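PDB 2HIY: hypothetical protein from Streptococcus pneumoniae, which is of unknown function and belongs to the DUF1697 family, its chain folding into two four-stranded antiparallel sheets with helices packed around them. Local coordinates for residues Q29-N33 / L34-K38; S41-N44 / S45-F49; E110-V114 / D115-A119. All blocks are in the same frame, centred on the assembly; numbering follows the deposited sequence.

Overall arrangement
Three local contacts mark corners of a chain built round two four-stranded antiparallel sheets. Interaction 1 ends helix 24-34 and leads to strand 39-41; interaction 2 is the hairpin between that strand and strand 47-52, next to it in the first sheet. They follow in series, their centres about 14 Å apart, and touch where Leu-31 CD1 packs on Ile-48 CG2 at 3.7 Å, helix against sheet. Interaction 3 starts helix 114-122, which follows strand 102-108 of the second sheet; its centre is about 30 Å from that of interaction 1 and about 24 Å from that of interaction 2, with nearest atoms about 12 Å away from either. As the function is unknown, the contacts are not tied here to any active site.

Interaction 1 (Q29-N33 / L34-K38); sequences QELTN and LGLEK
The flat peptide carbonyl of Thr-32 is approached over one face by Gly-35 N, which hydrogen-bonds to Thr-32 O at 3.0 Å from 65° out of the carbonyl plane. By contrast, the carbonyls of Glu-30 and Leu-31 take their donors, Leu-34 N and Leu-36 N, at modest tilts from their planes. This is a Schellman motif ending helix 24-34: Gly-35 leaves helical geometry with positive phi (111°), its bond to Thr-32 O is the inner of the two that define the motif, and the outer runs from Leu-36 N to Leu-31 O at 3.0 Å; the helical bond Leu-34 N to Glu-30 O is kept at 2.9 Å. Leu-31 meets two leucines: Leu-34, about one helical turn on, runs beside it, pointing the same way, their CD2 atoms 3.9 Å apart; Leu-36, which the turn brings back, comes in at a slant, its CD1 4.1 Å from both CB and CD2 of Leu-31. Leu-31 and Leu-36 continue onto helix 56-70, through Leu-63 and Phe-66 for the first and Leu-59 for the second. One water donates to both Thr-32 O and Leu-36 O, and Thr-32 CA directs its hydrogen almost straight at Leu-36 O, 3.5 Å away.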
ATOM      1  N   GLN D  29      -4.217  17.349  27.084  1.00 13.77           N
ATOM      2  CA  GLN D  29      -3.499  18.121  28.113  1.00 14.90           C
ATOM      3  C   GLN D  29      -3.254  19.554  27.651  1.00 14.79           C
ATOM      4  O   GLN D  29      -3.433  20.512  28.426  1.00 13.94           O
ATOM      5  CB  GLN D  29      -2.167  17.434  28.496  1.00 16.59           C
ATOM      6  CG  GLN D  29      -1.224  18.294  29.375  1.00 19.41           C
ATOM      7  CD  GLN D  29      -1.689  18.378  30.804  1.00 25.32           C
ATOM      8  OE1 GLN D  29      -1.384  17.497  31.612  1.00 28.82           O
ATOM      9  NE2 GLN D  29      -2.424  19.446  31.142  1.00 25.78           N
ATOM     10  N   GLU D  30      -2.806  19.708  26.411  1.00 13.47           N
ATOM     11  CA  GLU D  30      -2.535  21.043  25.875  1.00 13.30           C
ATOM     12  C   GLU D  30      -3.790  21.925  25.812  1.00 13.20           C
ATOM     13  O   GLU D  30      -3.751  23.107  26.171  1.00 13.45           O
ATOM     14  CB  GLU D  30      -1.934  20.888  24.487  1.00 13.92           C
ATOM     15  CG  GLU D  30      -0.524  20.319  24.536  1.00 15.16           C
ATOM     16  CD  GLU D  30      -0.096  19.578  23.290  1.00 17.97           C
ATOM     17  OE1 GLU D  30      -0.835  19.522  22.276  1.00 16.58           O
ATOM     18  OE2 GLU D  30       1.025  19.017  23.358  1.00 19.92           O
ATOM     19  N   LEU D  31      -4.914  21.348  25.388  1.00 12.18           N
ATOM     20  CA  LEU D  31      -6.163  22.132  25.357  1.00 12.69           C
ATOM     21  C   LEU D  31      -6.665  22.448  26.760  1.00 12.81           C
ATOM     22  O   LEU D  31      -7.285  23.483  26.988  1.00 12.92           O
ATOM     23  CB  LEU D  31      -7.247  21.400  24.559  1.00 13.20           C
ATOM     24  CG  LEU D  31      -6.918  21.261  23.067  1.00 12.46           C
ATOM     25  CD1 LEU D  31      -8.020  20.440  22.379  1.00 13.97           C
ATOM     26  CD2 LEU D  31      -6.761  22.633  22.397  1.00 14.13           C
ATOM     27  N   THR D  32      -6.392  21.576  27.721  1.00 11.79           N
ATOM     28  CA  THR D  32      -6.729  21.843  29.120  1.00 12.46           C
ATOM     29  C   THR D  32      -5.889  23.029  29.594  1.00 12.67           C
ATOM     30  O   THR D  32      -6.408  23.960  30.238  1.00 13.74           O
ATOM     31  CB  THR D  32      -6.510  20.581  29.998  1.00 12.19           C
ATOM     32  OG1 THR D  32      -7.339  19.522  29.518  1.00 13.02           O
ATOM     33  CG2 THR D  32      -6.898  20.835  31.453  1.00 13.35           C
ATOM     34  N   ASN D  33      -4.598  23.022  29.266  1.00 11.85           N
ATOM     35  CA  ASN D  33      -3.743  24.163  29.619  1.00 13.50           C
ATOM     36  C   ASN D  33      -4.194  25.452  28.941  1.00 14.45           C
ATOM     37  O   ASN D  33      -4.040  26.541  29.517  1.00 15.39           O
ATOM     38  CB  ASN D  33      -2.303  23.849  29.228  1.00 12.79           C
ATOM     39  CG  ASN D  33      -1.671  22.811  30.136  1.00 13.38           C
ATOM     40  OD1 ASN D  33      -2.191  22.511  31.217  1.00 13.73           O
ATOM     41  ND2 ASN D  33      -0.527  22.261  29.700  1.00 14.62           N
ATOM     42  N   LEU D  34      -4.720  25.339  27.724  1.00 15.38           N
ATOM     43  CA  LEU D  34      -5.261  26.475  26.970  1.00 16.15           C
ATOM     44  C   LEU D  34      -6.491  27.067  27.660  1.00 17.10           C
ATOM     45  O   LEU D  34      -6.880  28.211  27.364  1.00 19.30           O
ATOM     46  CB  LEU D  34      -5.577  26.056  25.529  1.00 16.42           C
ATOM     47  CG  LEU D  34      -5.974  27.116  24.491  1.00 17.13           C
ATOM     48  CD1 LEU D  34      -4.834  28.112  24.218  1.00 19.55           C
ATOM     49  CD2 LEU D  34      -6.421  26.449  23.216  1.00 18.46           C
ATOM     50  N   GLY D  35      -7.117  26.311  28.556  1.00 15.74           N
ATOM     51  CA  GLY D  35      -8.279  26.793  29.299  1.00 15.08           C
ATOM     52  C   GLY D  35      -9.613  26.129  28.951  1.00 15.29           C
ATOM     53  O   GLY D  35     -10.671  26.551  29.443  1.00 15.31           O
ATOM     54  N   LEU D  36      -9.575  25.096  28.119  1.00 14.33           N
ATOM     55  CA  LEU D  36     -10.808  24.374  27.778  1.00 14.97           C
ATOM     56  C   LEU D  36     -11.014  23.324  28.835  1.00 14.75           C
ATOM     57  O   LEU D  36     -10.048  22.818  29.424  1.00 15.66           O
ATOM     58  CB  LEU D  36     -10.671  23.746  26.407  1.00 14.91           C
ATOM     59  CG  LEU D  36     -10.249  24.713  25.292  1.00 15.42           C
ATOM     60  CD1 LEU D  36     -10.329  24.052  23.930  1.00 15.51           C
ATOM     61  CD2 LEU D  36     -11.066  26.006  25.329  1.00 18.09           C
ATOM     62  N   GLU D  37     -12.271  22.973  29.095  1.00 14.18           N
ATOM     63  CA  GLU D  37     -12.576  22.090  30.213  1.00 14.63           C
ATOM     64  C   GLU D  37     -13.134  20.751  29.809  1.00 14.13           C
ATOM     65  O   GLU D  37     -13.755  20.615  28.757  1.00 14.07           O
ATOM     66  CB  GLU D  37     -13.562  22.773  31.163  1.00 14.18           C
ATOM     67  CG  GLU D  37     -13.062  24.098  31.674  1.00 18.95           C
ATOM     68  CD  GLU D  37     -14.053  24.804  32.574  1.00 23.82           C
ATOM     69  OE1 GLU D  37     -14.701  24.124  33.388  1.00 26.21           O
ATOM     70  OE2 GLU D  37     -14.181  26.043  32.460  1.00 26.82           O
ATOM     71  N   LYS D  38     -12.914  19.758  30.663  1.00 14.95           N
ATOM     72  CA  LYS D  38     -13.481  18.422  30.476  1.00 15.61           C
ATOM     73  C   LYS D  38     -13.200  17.905  29.062  1.00 15.12           C
ATOM     74  O   LYS D  38     -14.109  17.445  28.334  1.00 15.31           O
ATOM     75  CB  LYS D  38     -14.979  18.416  30.799  1.00 16.83           C
ATOM     76  CG  LYS D  38     -15.290  18.707  32.284  1.00 20.18           C
ATOM     77  CD  LYS D  38     -16.724  18.298  32.612  1.00 25.68           C
ATOM     78  CE  LYS D  38     -17.020  18.295  34.111  1.00 30.32           C
ATOM     79  NZ  LYS D  38     -17.120  19.673  34.674  1.00 33.25           N
TER
HETATM   80  O   HOH W   1      -8.852  23.922  31.585  1.00 21.01           O

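Interaction 2 (S41-N44 / S45-F49); sequences SYIN and SGNIF
Tyr-42 N donates to Asn-47 O at 2.9 Å, in the carbonyl plane and nearly straight. The side chain of Asn-47 folds back over the turn to add two more bonds, both from ND2: one to Ser-45 OG at 2.8 Å, bent and tilted out of the amide plane, and one to Tyr-42 O at 3.3 Å, which lies in the plane of the Asn-47 amide although ND2 stands 36° above that of the carbonyl. With CG beside its own backbone N (chi1 -55°), Asn-47 can reach both acceptors. A water donates to the same Tyr-42 O and accepts from Asn-47 N, bridging the backbone where a direct return bond would complete the pair. OD1 of Asn-47 accepts from Arg-169 NE, and Arg-169 NH2 donates to Gly-46 O, tying the turn to a strand of the second sheet. The whole forms the bend of a beta-hairpin between strands 39-41 and 47-52, its last regular bridge being Ser-41 with Ile-48, an antiparallel non-hydrogen-bonded pair. On their shared face Ser-41 CB meets Ile-48 CD1 at 3.8 Å, while Ser-41 OG bonds to Arg-28 NH1. Tyr-42 and Asn-47 run alongside each other, ring and amide planes 46° apart. Tyr-42 CB sits at the edge of the Phe-49 ring, 4.0 Å from CE2, and Ile-43 CG2 lies over a face of the Tyr-42 ring near its rim. Ile-43 CG1 passes 3.6 Å from Asn-47 ND2, its CD1 resting beside Ser-45 OG.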
ATOM      1  N   SER D  41     -11.545  12.925  23.825  1.00 16.41           N
ATOM      2  CA  SER D  41     -11.326  12.625  22.402  1.00 16.95           C
ATOM      3  C   SER D  41     -11.996  11.311  22.031  1.00 17.39           C
ATOM      4  O   SER D  41     -12.174  10.413  22.884  1.00 18.19           O
ATOM      5  CB  SER D  41      -9.825  12.602  22.056  1.00 16.98           C
ATOM      6  OG  SER D  41      -9.115  11.642  22.811  1.00 16.77           O
ATOM      7  N   TYR D  42     -12.384  11.206  20.769  1.00 16.88           N
ATOM      8  CA  TYR D  42     -12.945   9.977  20.238  1.00 17.70           C
ATOM      9  C   TYR D  42     -12.027   9.528  19.125  1.00 18.32           C
ATOM     10  O   TYR D  42     -11.753  10.303  18.190  1.00 17.66           O
ATOM     11  CB  TYR D  42     -14.361  10.208  19.709  1.00 19.17           C
ATOM     12  CG  TYR D  42     -14.919   9.003  18.974  1.00 19.45           C
ATOM     13  CD1 TYR D  42     -15.121   7.788  19.634  1.00 20.87           C
ATOM     14  CD2 TYR D  42     -15.207   9.064  17.609  1.00 20.50           C
ATOM     15  CE1 TYR D  42     -15.633   6.667  18.940  1.00 21.03           C
ATOM     16  CE2 TYR D  42     -15.694   7.968  16.920  1.00 23.19           C
ATOM     17  CZ  TYR D  42     -15.898   6.776  17.589  1.00 22.92           C
ATOM     18  OH  TYR D  42     -16.393   5.685  16.900  1.00 23.63           O
ATOM     19  N   ILE D  43     -11.537   8.298  19.251  1.00 19.81           N
ATOM     20  CA  ILE D  43     -10.619   7.681  18.288  1.00 21.25           C
ATOM     21  C   ILE D  43      -9.430   8.614  17.996  1.00 20.72           C
ATOM     22  O   ILE D  43      -9.002   9.341  18.888  1.00 19.90           O
ATOM     23  CB  ILE D  43     -11.346   7.043  17.015  1.00 20.76           C
ATOM     24  CG1 ILE D  43     -12.102   8.084  16.173  1.00 22.33           C
ATOM     25  CG2 ILE D  43     -12.230   5.848  17.462  1.00 23.12           C
ATOM     26  CD1 ILE D  43     -12.762   7.528  14.885  1.00 23.43           C
ATOM     27  N   ASN D  44      -8.897   8.586  16.776  1.00 20.69           N
ATOM     28  CA  ASN D  44      -7.611   9.238  16.513  1.00 20.69           C
ATOM     29  C   ASN D  44      -7.649  10.168  15.303  1.00 20.48           C
ATOM     30  O   ASN D  44      -6.623  10.785  14.962  1.00 20.14           O
ATOM     31  CB  ASN D  44      -6.500   8.175  16.382  1.00 21.13           C
ATOM     32  CG  ASN D  44      -5.118   8.710  16.757  1.00 22.48           C
ATOM     33  OD1 ASN D  44      -4.980   9.560  17.641  1.00 22.91           O
ATOM     34  ND2 ASN D  44      -4.080   8.198  16.088  1.00 23.13           N
ATOM     35  N   SER D  45      -8.818  10.315  14.685  1.00 20.41           N
ATOM     36  CA  SER D  45      -8.921  11.098  13.459  1.00 20.47           C
ATOM     37  C   SER D  45      -9.129  12.577  13.700  1.00 19.95           C
ATOM     38  O   SER D  45      -9.176  13.359  12.752  1.00 21.38           O
ATOM     39  CB  SER D  45     -10.073  10.606  12.579  1.00 21.26           C
ATOM     40  OG  SER D  45     -11.328  10.726  13.246  1.00 23.37           O
ATOM     41  N   GLY D  46      -9.251  12.975  14.959  1.00 17.71           N
ATOM     42  CA  GLY D  46      -9.400  14.386  15.283  1.00 17.80           C
ATOM     43  C   GLY D  46     -10.826  14.753  15.645  1.00 16.61           C
ATOM     44  O   GLY D  46     -11.461  15.567  14.962  1.00 15.62           O
ATOM     45  N   ASN D  47     -11.312  14.196  16.759  1.00 15.91           N
ATOM     46  CA  ASN D  47     -12.660  14.439  17.259  1.00 15.35           C
ATOM     47  C   ASN D  47     -12.488  14.748  18.725  1.00 15.33           C
ATOM     48  O   ASN D  47     -12.249  13.821  19.532  1.00 15.69           O
ATOM     49  CB  ASN D  47     -13.537  13.187  17.092  1.00 15.81           C
ATOM     50  CG  ASN D  47     -13.556  12.695  15.675  1.00 15.05           C
ATOM     51  OD1 ASN D  47     -14.103  13.370  14.799  1.00 16.77           O
ATOM     52  ND2 ASN D  47     -12.925  11.557  15.418  1.00 19.00           N
ATOM     53  N   ILE D  48     -12.550  16.032  19.055  1.00 15.10           N
ATOM     54  CA  ILE D  48     -12.306  16.535  20.402  1.00 15.61           C
ATOM     55  C   ILE D  48     -13.568  17.160  20.942  1.00 15.04           C
ATOM     56  O   ILE D  48     -14.318  17.806  20.194  1.00 15.29           O
ATOM     57  CB  ILE D  48     -11.160  17.609  20.389  1.00 15.87           C
ATOM     58  CG1 ILE D  48      -9.829  16.922  20.126  1.00 19.96           C
ATOM     59  CG2 ILE D  48     -11.084  18.387  21.720  1.00 18.65           C
ATOM     60  CD1 ILE D  48      -9.194  16.297  21.406  1.00 23.74           C
ATOM     61  N   PHE D  49     -13.818  16.981  22.239  1.00 14.02           N
ATOM     62  CA  PHE D  49     -14.961  17.558  22.885  1.00 14.31           C
ATOM     63  C   PHE D  49     -14.495  18.295  24.119  1.00 14.13           C
ATOM     64  O   PHE D  49     -13.593  17.823  24.830  1.00 14.98           O
ATOM     65  CB  PHE D  49     -15.982  16.457  23.248  1.00 13.88           C
ATOM     66  CG  PHE D  49     -16.333  15.615  22.074  1.00 14.46           C
ATOM     67  CD1 PHE D  49     -17.396  15.970  21.227  1.00 15.21           C
ATOM     68  CD2 PHE D  49     -15.498  14.568  21.705  1.00 15.81           C
ATOM     69  CE1 PHE D  49     -17.659  15.220  20.069  1.00 16.03           C
ATOM     70  CE2 PHE D  49     -15.738  13.819  20.548  1.00 15.18           C
ATOM     71  CZ  PHE D  49     -16.832  14.165  19.717  1.00 16.42           C
TER
HETATM   72  O   HOH W   2      -9.575  12.016  17.601  1.00 16.65           O

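Interaction 3 (E110-V114 / D115-A119); sequences EGLDV and DQVIA
After Asp-113, the last residue with extended backbone angles, the chain enters regular helix at Val-114, with Val-117 N bonding to Asp-113 O at 3.2 Å and Ile-118 N to Val-114 O at 2.9 Å. The carboxylate of Asp-113 reaches the first turn from the N-cap position. Its CG stands anti to the backbone N (chi1 -179°), which carries the carboxylate forward to the amides that have no earlier helical carbonyl to bond: OD1 accepts a weak bond of 3.3 Å from Gln-116 N. The same oxygen takes a hydrogen from a water that in turn accepts from Asp-115 N, so the second amide of the turn is served through solvent. OD2 rests against Gln-116 CB at 3.5 Å, while the amide end of Gln-116 leads away. Asp-115 CB lies close to Asp-113 OD1, but the two carboxylates keep apart; both negative charges sit at the start of the helix, where its dipole would probably favour them. Beneath the polar layer Leu-112 meets Val-117 at about a right angle, and Val-117 CG2 lies nearly equidistant from CG, CD1 and CD2 of the leucine, 3.8 Å from CD1. One turn on, Ile-118 lays CG1 along Val-114 O at 3.3 Å and brings CD1 to 3.8 Å from Val-114 CG1. Leu-112 and Val-117 continue inward onto His-165 and Phe-162 respectively. Leu-112, just before the N-cap, packed on Val-117, four residues beyond the N-cap, is a hydrophobic staple, here joined to an aspartate N-cap at the start of helix 114-122.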
ATOM      1  N   GLU D 110     -14.784  26.561  10.284  1.00 13.36           N
ATOM      2  CA  GLU D 110     -14.833  27.968  10.630  1.00 14.16           C
ATOM      3  C   GLU D 110     -14.249  28.824   9.518  1.00 14.85           C
ATOM      4  O   GLU D 110     -13.168  28.534   9.000  1.00 15.40           O
ATOM      5  CB  GLU D 110     -14.066  28.183  11.940  1.00 14.93           C
ATOM      6  CG  GLU D 110     -14.842  27.653  13.120  1.00 15.28           C
ATOM      7  CD  GLU D 110     -16.180  28.366  13.295  1.00 18.06           C
ATOM      8  OE1 GLU D 110     -16.205  29.616  13.265  1.00 18.72           O
ATOM      9  OE2 GLU D 110     -17.224  27.677  13.421  1.00 18.40           O
ATOM     10  N   GLY D 111     -15.002  29.840   9.106  1.00 15.16           N
ATOM     11  CA  GLY D 111     -14.507  30.738   8.074  1.00 16.91           C
ATOM     12  C   GLY D 111     -14.860  30.320   6.664  1.00 16.95           C
ATOM     13  O   GLY D 111     -14.595  31.062   5.714  1.00 18.48           O
ATOM     14  N   LEU D 112     -15.476  29.152   6.510  1.00 16.09           N
ATOM     15  CA  LEU D 112     -15.788  28.668   5.174  1.00 16.24           C
ATOM     16  C   LEU D 112     -16.891  29.498   4.508  1.00 16.38           C
ATOM     17  O   LEU D 112     -17.905  29.819   5.132  1.00 17.40           O
ATOM     18  CB  LEU D 112     -16.225  27.210   5.279  1.00 16.11           C
ATOM     19  CG  LEU D 112     -16.557  26.480   3.989  1.00 14.55           C
ATOM     20  CD1 LEU D 112     -15.345  26.339   3.077  1.00 16.53           C
ATOM     21  CD2 LEU D 112     -17.090  25.143   4.379  1.00 16.65           C
ATOM     22  N   ASP D 113     -16.725  29.794   3.221  1.00 15.21           N
ATOM     23  CA  ASP D 113     -17.784  30.446   2.464  1.00 14.61           C
ATOM     24  C   ASP D 113     -18.781  29.356   2.029  1.00 14.73           C
ATOM     25  O   ASP D 113     -18.643  28.755   0.975  1.00 15.24           O
ATOM     26  CB  ASP D 113     -17.183  31.187   1.253  1.00 14.71           C
ATOM     27  CG  ASP D 113     -18.234  31.920   0.413  1.00 16.28           C
ATOM     28  OD1 ASP D 113     -19.447  31.803   0.708  1.00 18.39           O
ATOM     29  OD2 ASP D 113     -17.859  32.566  -0.596  1.00 16.80           O
ATOM     30  N   VAL D 114     -19.794  29.126   2.854  1.00 14.39           N
ATOM     31  CA  VAL D 114     -20.751  28.064   2.581  1.00 14.36           C
ATOM     32  C   VAL D 114     -21.482  28.247   1.257  1.00 14.31           C
ATOM     33  O   VAL D 114     -21.750  27.292   0.550  1.00 13.67           O
ATOM     34  CB  VAL D 114     -21.728  27.886   3.757  1.00 15.36           C
ATOM     35  CG1 VAL D 114     -22.871  26.930   3.421  1.00 17.02           C
ATOM     36  CG2 VAL D 114     -20.954  27.413   5.002  1.00 17.27           C
ATOM     37  N   ASP D 115     -21.795  29.497   0.911  1.00 14.60           N
ATOM     38  CA  ASP D 115     -22.464  29.721  -0.342  1.00 13.21           C
ATOM     39  C   ASP D 115     -21.629  29.288  -1.557  1.00 13.35           C
ATOM     40  O   ASP D 115     -22.174  28.798  -2.542  1.00 12.54           O
ATOM     41  CB  ASP D 115     -22.913  31.175  -0.478  1.00 14.32           C
ATOM     42  CG  ASP D 115     -24.171  31.485   0.342  1.00 19.17           C
ATOM     43  OD1 ASP D 115     -24.789  30.575   0.949  1.00 22.94           O
ATOM     44  OD2 ASP D 115     -24.565  32.663   0.306  1.00 23.19           O
ATOM     45  N   GLN D 116     -20.306  29.492  -1.480  1.00 12.95           N
ATOM     46  CA  GLN D 116     -19.453  28.987  -2.547  1.00 12.92           C
ATOM     47  C   GLN D 116     -19.437  27.462  -2.599  1.00 12.44           C
ATOM     48  O   GLN D 116     -19.470  26.872  -3.685  1.00 12.84           O
ATOM     49  CB  GLN D 116     -18.036  29.539  -2.419  1.00 15.17           C
ATOM     50  CG  GLN D 116     -17.091  29.045  -3.531  1.00 16.40           C
ATOM     51  CD  GLN D 116     -17.534  29.421  -4.947  1.00 18.09           C
ATOM     52  OE1 GLN D 116     -18.184  28.625  -5.693  1.00 20.86           O
ATOM     53  NE2 GLN D 116     -17.169  30.628  -5.343  1.00 19.50           N
ATOM     54  N   VAL D 117     -19.405  26.832  -1.425  1.00 12.71           N
ATOM     55  CA  VAL D 117     -19.474  25.366  -1.388  1.00 12.42           C
ATOM     56  C   VAL D 117     -20.762  24.844  -2.009  1.00 11.80           C
ATOM     57  O   VAL D 117     -20.741  23.944  -2.849  1.00 12.20           O
ATOM     58  CB  VAL D 117     -19.360  24.852   0.061  1.00 12.55           C
ATOM     59  CG1 VAL D 117     -19.590  23.332   0.141  1.00 14.28           C
ATOM     60  CG2 VAL D 117     -17.991  25.206   0.640  1.00 14.09           C
ATOM     61  N   ILE D 118     -21.880  25.497  -1.678  1.00 12.13           N
ATOM     62  CA  ILE D 118     -23.160  25.077  -2.249  1.00 13.14           C
ATOM     63  C   ILE D 118     -23.134  25.221  -3.774  1.00 12.92           C
ATOM     64  O   ILE D 118     -23.549  24.341  -4.509  1.00 13.29           O
ATOM     65  CB  ILE D 118     -24.294  25.918  -1.633  1.00 13.79           C
ATOM     66  CG1 ILE D 118     -24.480  25.548  -0.149  1.00 13.72           C
ATOM     67  CG2 ILE D 118     -25.589  25.702  -2.382  1.00 15.04           C
ATOM     68  CD1 ILE D 118     -25.454  26.487   0.618  1.00 15.53           C
ATOM     69  N   ALA D 119     -22.609  26.357  -4.253  1.00 12.55           N
ATOM     70  CA  ALA D 119     -22.613  26.559  -5.710  1.00 12.85           C
ATOM     71  C   ALA D 119     -21.751  25.523  -6.405  1.00 13.32           C
ATOM     72  O   ALA D 119     -22.132  24.950  -7.422  1.00 14.35           O
ATOM     73  CB  ALA D 119     -22.123  27.989  -6.064  1.00 13.65           C
TER
HETATM   74  O   HOH W   3     -21.574  32.039   2.464  1.00 28.05           O